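Local coordinates for protein cystathionine gamma-lyase (Saccharomyces cerevisiae, PDB 1N8P) that belongs to the Cys/Met metabolism family of pyridoxal-5'-phosphate-dependent enzymes and binds this cofactor through a covalent bond, at residues 199-202 with 203-207; 177-181 with 182-186; 265-268 with 269-273. All coordinates share one frame; numbering follows the deposited sequence.

Contact 1. Residues 199-202 with 203-207; sequences HSAT and KYING. With PLP (pyridoxal-5'-phosphate), chain E.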
loop_
_atom_site.group_PDB
_atom_site.type_symbol
_atom_site.label_atom_id
_atom_site.label_comp_id
_atom_site.label_asym_id
_atom_site.label_seq_id
_atom_site.Cartn_x
_atom_site.Cartn_y
_atom_site.Cartn_z
ATOM N N HIS A 199 11.671 -20.669 7.042
ATOM C CA HIS A 199 11.929 -19.981 5.785
ATOM C C HIS A 199 12.039 -18.517 6.042
ATOM O O HIS A 199 11.406 -17.971 6.946
ATOM C CB HIS A 199 10.794 -20.086 4.812
ATOM C CG HIS A 199 10.639 -21.424 4.182
ATOM N ND1 HIS A 199 11.230 -21.746 2.983
ATOM C CD2 HIS A 199 9.868 -22.483 4.522
ATOM C CE1 HIS A 199 10.828 -22.943 2.603
ATOM N NE2 HIS A 199 10.000 -23.411 3.519
ATOM N N SER A 200 12.866 -17.889 5.226
ATOM C CA SER A 200 13.011 -16.463 5.248
ATOM C C SER A 200 12.179 -16.215 3.978
ATOM O O SER A 200 12.630 -16.507 2.864
ATOM C CB SER A 200 14.458 -16.097 5.043
ATOM O OG SER A 200 14.573 -14.706 5.066
ATOM N N ALA A 201 10.940 -15.750 4.153
ATOM C CA ALA A 201 10.033 -15.526 3.035
ATOM C C ALA A 201 10.436 -14.314 2.219
ATOM O O ALA A 201 9.778 -13.960 1.226
ATOM C CB ALA A 201 8.591 -15.375 3.555
ATOM N N THR A 202 11.510 -13.672 2.670
ATOM C CA THR A 202 12.084 -12.500 2.025
ATOM C C THR A 202 12.662 -12.923 0.700
ATOM O O THR A 202 12.644 -12.199 -0.276
ATOM C CB THR A 202 13.244 -11.940 2.829
ATOM O OG1 THR A 202 12.795 -11.633 4.156
ATOM C CG2 THR A 202 13.810 -10.698 2.145
ATOM N N LYS A 203 13.166 -14.124 0.670
ATOM C CA LYS A 203 13.789 -14.613 -0.524
ATOM C C LYS A 203 12.848 -15.157 -1.598
ATOM O O LYS A 203 12.149 -14.392 -2.223
ATOM C CB LYS A 203 14.857 -15.633 -0.113
ATOM C CG LYS A 203 16.122 -14.989 0.472
ATOM C CD LYS A 203 15.933 -14.323 1.812
ATOM C CE LYS A 203 17.120 -13.416 2.164
ATOM N NZ LYS A 203 17.299 -13.410 3.625
ATOM N N TYR A 204 12.805 -16.471 -1.787
ATOM C CA TYR A 204 11.977 -17.085 -2.830
ATOM C C TYR A 204 10.471 -17.072 -2.755
ATOM O O TYR A 204 9.826 -17.006 -3.806
ATOM C CB TYR A 204 12.393 -18.543 -3.062
ATOM C CG TYR A 204 13.834 -18.707 -3.419
ATOM C CD1 TYR A 204 14.815 -18.689 -2.429
ATOM C CD2 TYR A 204 14.235 -18.830 -4.749
ATOM C CE1 TYR A 204 16.177 -18.795 -2.759
ATOM C CE2 TYR A 204 15.589 -18.925 -5.096
ATOM C CZ TYR A 204 16.553 -18.911 -4.094
ATOM O OH TYR A 204 17.884 -19.020 -4.413
ATOM N N ILE A 205 9.898 -17.179 -1.557
ATOM C CA ILE A 205 8.423 -17.203 -1.410
ATOM C C ILE A 205 7.785 -15.884 -1.916
ATOM O O ILE A 205 7.078 -15.888 -2.911
ATOM C CB ILE A 205 8.014 -17.535 0.094
ATOM C CG1 ILE A 205 8.355 -18.998 0.403
ATOM C CG2 ILE A 205 6.530 -17.297 0.346
ATOM C CD1 ILE A 205 8.311 -19.330 1.872
ATOM N N ASN A 206 8.018 -14.759 -1.252
ATOM C CA ASN A 206 7.456 -13.529 -1.763
ATOM C C ASN A 206 8.146 -13.316 -3.096
ATOM O O ASN A 206 7.493 -13.026 -4.120
ATOM C CB ASN A 206 7.766 -12.355 -0.848
ATOM C CG ASN A 206 7.495 -11.034 -1.517
ATOM O OD1 ASN A 206 8.301 -10.539 -2.299
ATOM N ND2 ASN A 206 6.355 -10.471 -1.234
ATOM N N GLY A 207 9.481 -13.446 -3.027
ATOM C CA GLY A 207 10.363 -13.347 -4.165
ATOM C C GLY A 207 10.497 -12.090 -4.986
ATOM O O GLY A 207 11.076 -12.135 -6.076
HETATM N N1 PLP E . 18.284 -17.343 6.897
HETATM C C2 PLP E . 18.713 -17.545 5.602
HETATM C C2A PLP E . 19.101 -18.982 5.267
HETATM C C3 PLP E . 18.732 -16.346 4.715
HETATM O O3 PLP E . 19.131 -16.653 3.456
HETATM C C4 PLP E . 18.333 -15.068 5.211
HETATM C C4A PLP E . 18.393 -13.854 4.326
HETATM C C5 PLP E . 17.894 -15.000 6.634
HETATM C C6 PLP E . 17.879 -16.135 7.425
HETATM C C5A PLP E . 17.380 -13.652 7.165
HETATM O O4P PLP E . 15.978 -13.494 7.053
HETATM P P PLP E . 15.295 -12.208 7.623
HETATM O O1P PLP E . 13.945 -12.303 7.122
HETATM O O2P PLP E . 16.050 -11.035 7.036
HETATM O O3P PLP E . 15.494 -12.334 9.059
#
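Ile205 CD1 lies over one face of the His199 ring. It is 4.1 Å from the centroid of the His199 ring and 24° off the ring normal, which meets the geometry of a CH-pi contact, with the methyl displaced toward the rim; the two side chains cross at about a right angle. Ala201 CB adds an apolar touch, 4.1 Å from Ile205 CB. The far edge of the imidazole is held separately, since NE2 is hydrogen-bonded to Glu68.

One backbone bond closes the turn: Lys203 N donates to Ser200 O at 3.3 Å, making a type I beta turn directly after strand 196-200. A second, from Asn206 N to Ala201 O at 3.1 Å, ties the following residues back to it.

The cofactor contacts are of a third kind. Lys203 NZ is covalently joined to C4A of pyridoxal-5'-phosphate at 1.4 Å, the linkage of the internal aldimine known for this family. The lysine chain reaches it with bends at chi2 (68°) and chi4. Ser200 OG, anti to its own backbone nitrogen (chi1 180°), donates to the cofactor's O4P at 2.7 Å. Thr202 OG1 approaches O1P at 3.3 Å, a weak bond, and not settled, since Val211 O is also within reach of the one proton. Gly79 and Ser80, with Tyr49 and Arg51 of the second subunit, also hydrogen-bond the cofactor. One tight turn thus positions the covalent lysine and a hydroxyl at the phosphate ester oxygen together, fixing the cofactor at two separate points.

Contact 2. Residues 177-181 with 182-186; sequences VDNTF and LSPYI. With PLP (pyridoxal-5'-phosphate), chain E.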
loop_
_atom_site.group_PDB
_atom_site.type_symbol
_atom_site.label_atom_id
_atom_site.label_comp_id
_atom_site.label_asym_id
_atom_site.label_seq_id
_atom_site.Cartn_x
_atom_site.Cartn_y
_atom_site.Cartn_z
ATOM N N VAL A 177 14.832 -27.572 10.009
ATOM C CA VAL A 177 15.560 -27.429 8.740
ATOM C C VAL A 177 15.191 -26.134 8.020
ATOM O O VAL A 177 14.007 -25.886 7.750
ATOM C CB VAL A 177 15.300 -28.596 7.800
ATOM C CG1 VAL A 177 15.950 -28.339 6.464
ATOM C CG2 VAL A 177 15.880 -29.857 8.376
ATOM N N ASP A 178 16.220 -25.315 7.749
ATOM C CA ASP A 178 16.108 -24.025 7.060
ATOM C C ASP A 178 16.030 -24.372 5.607
ATOM O O ASP A 178 17.035 -24.751 5.024
ATOM C CB ASP A 178 17.358 -23.179 7.273
ATOM C CG ASP A 178 17.136 -21.717 6.955
ATOM O OD1 ASP A 178 16.669 -21.389 5.846
ATOM O OD2 ASP A 178 17.430 -20.878 7.824
ATOM N N ASN A 179 14.843 -24.199 5.032
ATOM C CA ASN A 179 14.535 -24.539 3.646
ATOM C C ASN A 179 14.440 -23.321 2.743
ATOM O O ASN A 179 13.889 -23.434 1.646
ATOM C CB ASN A 179 13.191 -25.291 3.680
ATOM C CG ASN A 179 12.795 -25.923 2.361
ATOM O OD1 ASN A 179 13.600 -26.510 1.660
ATOM N ND2 ASN A 179 11.511 -25.845 2.050
ATOM N N THR A 180 14.961 -22.171 3.195
ATOM C CA THR A 180 14.929 -20.901 2.433
ATOM C C THR A 180 15.424 -20.957 0.965
ATOM O O THR A 180 14.664 -20.671 0.032
ATOM C CB THR A 180 15.729 -19.765 3.195
ATOM O OG1 THR A 180 14.991 -19.327 4.356
ATOM C CG2 THR A 180 16.004 -18.561 2.269
ATOM N N PHE A 181 16.690 -21.330 0.780
ATOM C CA PHE A 181 17.338 -21.438 -0.542
ATOM C C PHE A 181 16.744 -22.358 -1.591
ATOM O O PHE A 181 16.966 -22.164 -2.782
ATOM C CB PHE A 181 18.799 -21.850 -0.375
ATOM C CG PHE A 181 19.663 -20.789 0.231
ATOM C CD1 PHE A 181 19.104 -19.763 0.983
ATOM C CD2 PHE A 181 21.051 -20.851 0.087
ATOM C CE1 PHE A 181 19.911 -18.820 1.584
ATOM C CE2 PHE A 181 21.866 -19.911 0.686
ATOM C CZ PHE A 181 21.292 -18.889 1.441
ATOM N N LEU A 182 16.046 -23.402 -1.178
ATOM C CA LEU A 182 15.449 -24.290 -2.168
ATOM C C LEU A 182 13.964 -23.975 -2.323
ATOM O O LEU A 182 13.433 -24.093 -3.414
ATOM C CB LEU A 182 15.639 -25.751 -1.774
ATOM C CG LEU A 182 17.068 -26.309 -1.794
ATOM C CD1 LEU A 182 17.050 -27.738 -1.250
ATOM C CD2 LEU A 182 17.625 -26.303 -3.222
ATOM N N SER A 183 13.313 -23.564 -1.234
ATOM C CA SER A 183 11.888 -23.202 -1.247
ATOM C C SER A 183 10.901 -24.375 -1.317
ATOM O O SER A 183 11.214 -25.424 -1.849
ATOM C CB SER A 183 11.580 -22.370 -2.452
ATOM O OG SER A 183 11.156 -23.257 -3.460
ATOM N N PRO A 184 9.679 -24.188 -0.802
ATOM C CA PRO A 184 8.713 -25.284 -0.869
ATOM C C PRO A 184 8.764 -26.082 -2.184
ATOM O O PRO A 184 8.734 -27.290 -2.176
ATOM C CB PRO A 184 7.377 -24.557 -0.673
ATOM C CG PRO A 184 7.750 -23.523 0.375
ATOM C CD PRO A 184 9.086 -23.005 -0.144
ATOM N N TYR A 185 8.888 -25.408 -3.311
ATOM C CA TYR A 185 8.898 -26.091 -4.589
ATOM C C TYR A 185 9.912 -27.234 -4.761
ATOM O O TYR A 185 9.550 -28.350 -5.084
ATOM C CB TYR A 185 9.085 -25.064 -5.744
ATOM C CG TYR A 185 8.914 -25.703 -7.109
ATOM C CD1 TYR A 185 7.707 -26.322 -7.449
ATOM C CD2 TYR A 185 9.966 -25.770 -8.016
ATOM C CE1 TYR A 185 7.543 -26.999 -8.639
ATOM C CE2 TYR A 185 9.816 -26.450 -9.222
ATOM C CZ TYR A 185 8.585 -27.072 -9.522
ATOM O OH TYR A 185 8.384 -27.786 -10.694
ATOM N N ILE A 186 11.189 -26.937 -4.562
ATOM C CA ILE A 186 12.251 -27.904 -4.727
ATOM C C ILE A 186 12.313 -28.974 -3.653
ATOM O O ILE A 186 12.730 -30.081 -3.930
ATOM C CB ILE A 186 13.645 -27.204 -4.767
ATOM C CG1 ILE A 186 13.718 -26.268 -5.977
ATOM C CG2 ILE A 186 14.789 -28.278 -4.813
ATOM C CD1 ILE A 186 15.027 -25.563 -6.093
HETATM N N1 PLP E . 18.284 -17.343 6.897
HETATM C C2 PLP E . 18.713 -17.545 5.602
HETATM C C2A PLP E . 19.101 -18.982 5.267
HETATM C C3 PLP E . 18.732 -16.346 4.715
HETATM O O3 PLP E . 19.131 -16.653 3.456
HETATM C C4 PLP E . 18.333 -15.068 5.211
HETATM C C4A PLP E . 18.393 -13.854 4.326
HETATM C C5 PLP E . 17.894 -15.000 6.634
HETATM C C6 PLP E . 17.879 -16.135 7.425
HETATM C C5A PLP E . 17.380 -13.652 7.165
HETATM O O4P PLP E . 15.978 -13.494 7.053
HETATM P P PLP E . 15.295 -12.208 7.623
HETATM O O1P PLP E . 13.945 -12.303 7.122
HETATM O O2P PLP E . 16.050 -11.035 7.036
HETATM O O3P PLP E . 15.494 -12.334 9.059
#
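Asp178 OD1 accepts two bonds from Thr180, next to the Asn179 carbonyl that takes the Ser183 N-H across the contact. Thr180 OG1 donates to Asp178 OD1 at 3.0 Å from the syn side, slightly out of the carboxylate plane. Thr180 N donates to the same oxygen at 3.2 Å with an N-H...O angle of 158°, using the anti lone pair, and this second bond makes an Asx turn at the end of strand 174-178. Two bonds on one oxygen fix the rotation of the carboxylate, and Thr180 OG1 is itself tied to Ser200 N on the adjacent strand.

Across the contact, Ser183 N donates to Asn179 O at 2.9 Å, with a 152° angle at the hydrogen. Its span, four residues, is that of a helical turn, and it leads into the weakly bonded helix 183-186. The Asn179 amide meets the Leu182 side chain at about a right angle, OD1 coming to 4.1 Å from Leu182 CB. On its other branch ND2 lies 3.8 Å from Pro184 N, with weak outside bonds to Glu68 and Ser187.

With CG beside the backbone nitrogen (chi1 -70°), the Phe181 ring presents an edge to the cofactor, CE1 lying next to O3 of pyridoxal-5'-phosphate near the ring plane. Asp178 OD1 lies 3.5 Å from the cofactor methyl C2A, while OD2 stays 3.8 Å from N1, longer than a hydrogen bond. Within this beta-alpha-beta unit the chemistry is consistent with a second-shell role for Thr180, holding the carboxylate beside the C2A and N1 side of the ring while the chain turns into the helix.

Contact 3. Residues 265-268 with 269-273; sequences NKIA and EFLAA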
loop_
_atom_site.group_PDB
_atom_site.type_symbol
_atom_site.label_atom_id
_atom_site.label_comp_id
_atom_site.label_asym_id
_atom_site.label_seq_id
_atom_site.Cartn_x
_atom_site.Cartn_y
_atom_site.Cartn_z
ATOM N N ASN A 265 21.634 -24.175 -13.328
ATOM C CA ASN A 265 22.221 -25.437 -13.706
ATOM C C ASN A 265 22.991 -25.221 -14.996
ATOM O O ASN A 265 24.148 -25.598 -15.079
ATOM C CB ASN A 265 21.138 -26.490 -13.915
ATOM C CG ASN A 265 21.690 -27.790 -14.474
ATOM O OD1 ASN A 265 21.925 -27.912 -15.678
ATOM N ND2 ASN A 265 21.913 -28.762 -13.598
ATOM N N LYS A 266 22.351 -24.611 -15.995
ATOM C CA LYS A 266 23.000 -24.351 -17.275
ATOM C C LYS A 266 24.189 -23.401 -17.142
ATOM O O LYS A 266 25.055 -23.348 -18.023
ATOM C CB LYS A 266 22.006 -23.788 -18.294
ATOM C CG LYS A 266 21.244 -24.832 -19.083
ATOM C CD LYS A 266 20.370 -24.184 -20.142
ATOM C CE LYS A 266 21.201 -23.320 -21.090
ATOM N NZ LYS A 266 20.392 -22.741 -22.209
ATOM N N ILE A 267 24.237 -22.653 -16.046
ATOM C CA ILE A 267 25.347 -21.740 -15.806
ATOM C C ILE A 267 26.472 -22.466 -15.049
ATOM O O ILE A 267 27.654 -22.174 -15.244
ATOM C CB ILE A 267 24.889 -20.512 -15.004
ATOM C CG1 ILE A 267 24.097 -19.580 -15.916
ATOM C CG2 ILE A 267 26.078 -19.782 -14.429
ATOM C CD1 ILE A 267 23.443 -18.402 -15.195
ATOM N N ALA A 268 26.094 -23.408 -14.183
ATOM C CA ALA A 268 27.054 -24.198 -13.418
ATOM C C ALA A 268 27.821 -25.122 -14.380
ATOM O O ALA A 268 29.042 -25.243 -14.311
ATOM C CB ALA A 268 26.329 -25.018 -12.389
ATOM N N GLU A 269 27.102 -25.766 -15.286
ATOM C CA GLU A 269 27.757 -26.632 -16.232
ATOM C C GLU A 269 28.779 -25.799 -16.989
ATOM O O GLU A 269 29.894 -26.244 -17.248
ATOM C CB GLU A 269 26.728 -27.280 -17.176
ATOM C CG GLU A 269 25.563 -27.830 -16.408
ATOM C CD GLU A 269 24.696 -28.807 -17.165
ATOM O OE1 GLU A 269 24.431 -28.616 -18.371
ATOM O OE2 GLU A 269 24.250 -29.767 -16.508
ATOM N N PHE A 270 28.416 -24.574 -17.324
ATOM C CA PHE A 270 29.345 -23.745 -18.056
ATOM C C PHE A 270 30.592 -23.493 -17.258
ATOM O O PHE A 270 31.695 -23.583 -17.772
ATOM C CB PHE A 270 28.742 -22.403 -18.397
ATOM C CG PHE A 270 29.739 -21.435 -18.936
ATOM C CD1 PHE A 270 30.120 -21.475 -20.260
ATOM C CD2 PHE A 270 30.323 -20.501 -18.102
ATOM C CE1 PHE A 270 31.064 -20.598 -20.737
ATOM C CE2 PHE A 270 31.268 -19.623 -18.578
ATOM C CZ PHE A 270 31.636 -19.671 -19.889
ATOM N N LEU A 271 30.418 -23.131 -15.997
ATOM C CA LEU A 271 31.554 -22.866 -15.123
ATOM C C LEU A 271 32.271 -24.154 -14.701
ATOM O O LEU A 271 33.334 -24.097 -14.094
ATOM C CB LEU A 271 31.082 -22.131 -13.887
ATOM C CG LEU A 271 30.489 -20.762 -14.145
ATOM C CD1 LEU A 271 29.755 -20.300 -12.916
ATOM C CD2 LEU A 271 31.592 -19.790 -14.521
ATOM N N ALA A 272 31.679 -25.307 -15.016
ATOM C CA ALA A 272 32.261 -26.598 -14.681
ATOM C C ALA A 272 32.701 -27.308 -15.945
ATOM O O ALA A 272 32.528 -28.516 -16.089
ATOM C CB ALA A 272 31.256 -27.435 -13.954
ATOM N N ALA A 273 33.266 -26.554 -16.871
ATOM C CA ALA A 273 33.736 -27.111 -18.117
ATOM C C ALA A 273 34.742 -26.114 -18.605
ATOM O O ALA A 273 35.347 -26.283 -19.654
ATOM C CB ALA A 273 32.598 -27.238 -19.098
#
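Ile267 and Leu271 lie side by side and point the same way, one helical turn apart, with Ile267 CG2 touching Leu271 CD1 at 4.0 Å. Ile267 CG2 is anti to its backbone nitrogen, while Leu271 CG, beside its own nitrogen (chi1 -63°), lies 3.4 Å from Ile267 O. Phe270 turns the other way, its CG anti to nitrogen, and its CB rests 3.3 Å from the same Ile267 O.

The backbone that spaces these side chains is regular at first. Glu269 N donates to Asn265 O at 3.0 Å with a nearly straight 170° angle, and Leu271 N to Ile267 O at 3.0 Å with 159°. The Glu269 side chain runs back beside Asn265 on the exposed side.

This is the C-terminal end of helix 253-271, whose helical bonding fades at Ala272, the first residue to leave helical angles. Ala272 N makes only a weak bond to Ala268 O, whereas its bond to Glu269 O, three residues back, measures 3.0 Å, consistent with a tighter, 3-10-like last turn.

Beyond this first shell, the helix end meets the five-stranded sheet: Leu271 packs on Val278 and Val281 of strand 278-282 and on Phe310 of strand 307-312, and Ile267 reaches Ile308 of the latter strand. Both Ile267 and Phe270 lean on Leu381 of helix 377-392. On another flank Ala268 meets the loop residues Tyr283 and Leu286.

How the contacts relate
Contacts 1 and 2 are core: their centres are 9 Å apart, all their touching residues are buried, and both reach pyridoxal-5'-phosphate. They follow neighbouring parallel strands, 174-178 and 196-200, of one sheet, and interlock directly where His199 packs on Asn179 and Pro184. Contact 3, with its centre 25 Å from contact 1 and 22 Å from contact 2, is partly exposed and borders the other, five-stranded sheet. Its helix is nevertheless shared ground, since Val257 near its start touches both Tyr204 and Ser183. Chemistry follows place: turns with polar side chains at the cofactor, against regular helical bonds and aliphatic packing at the periphery.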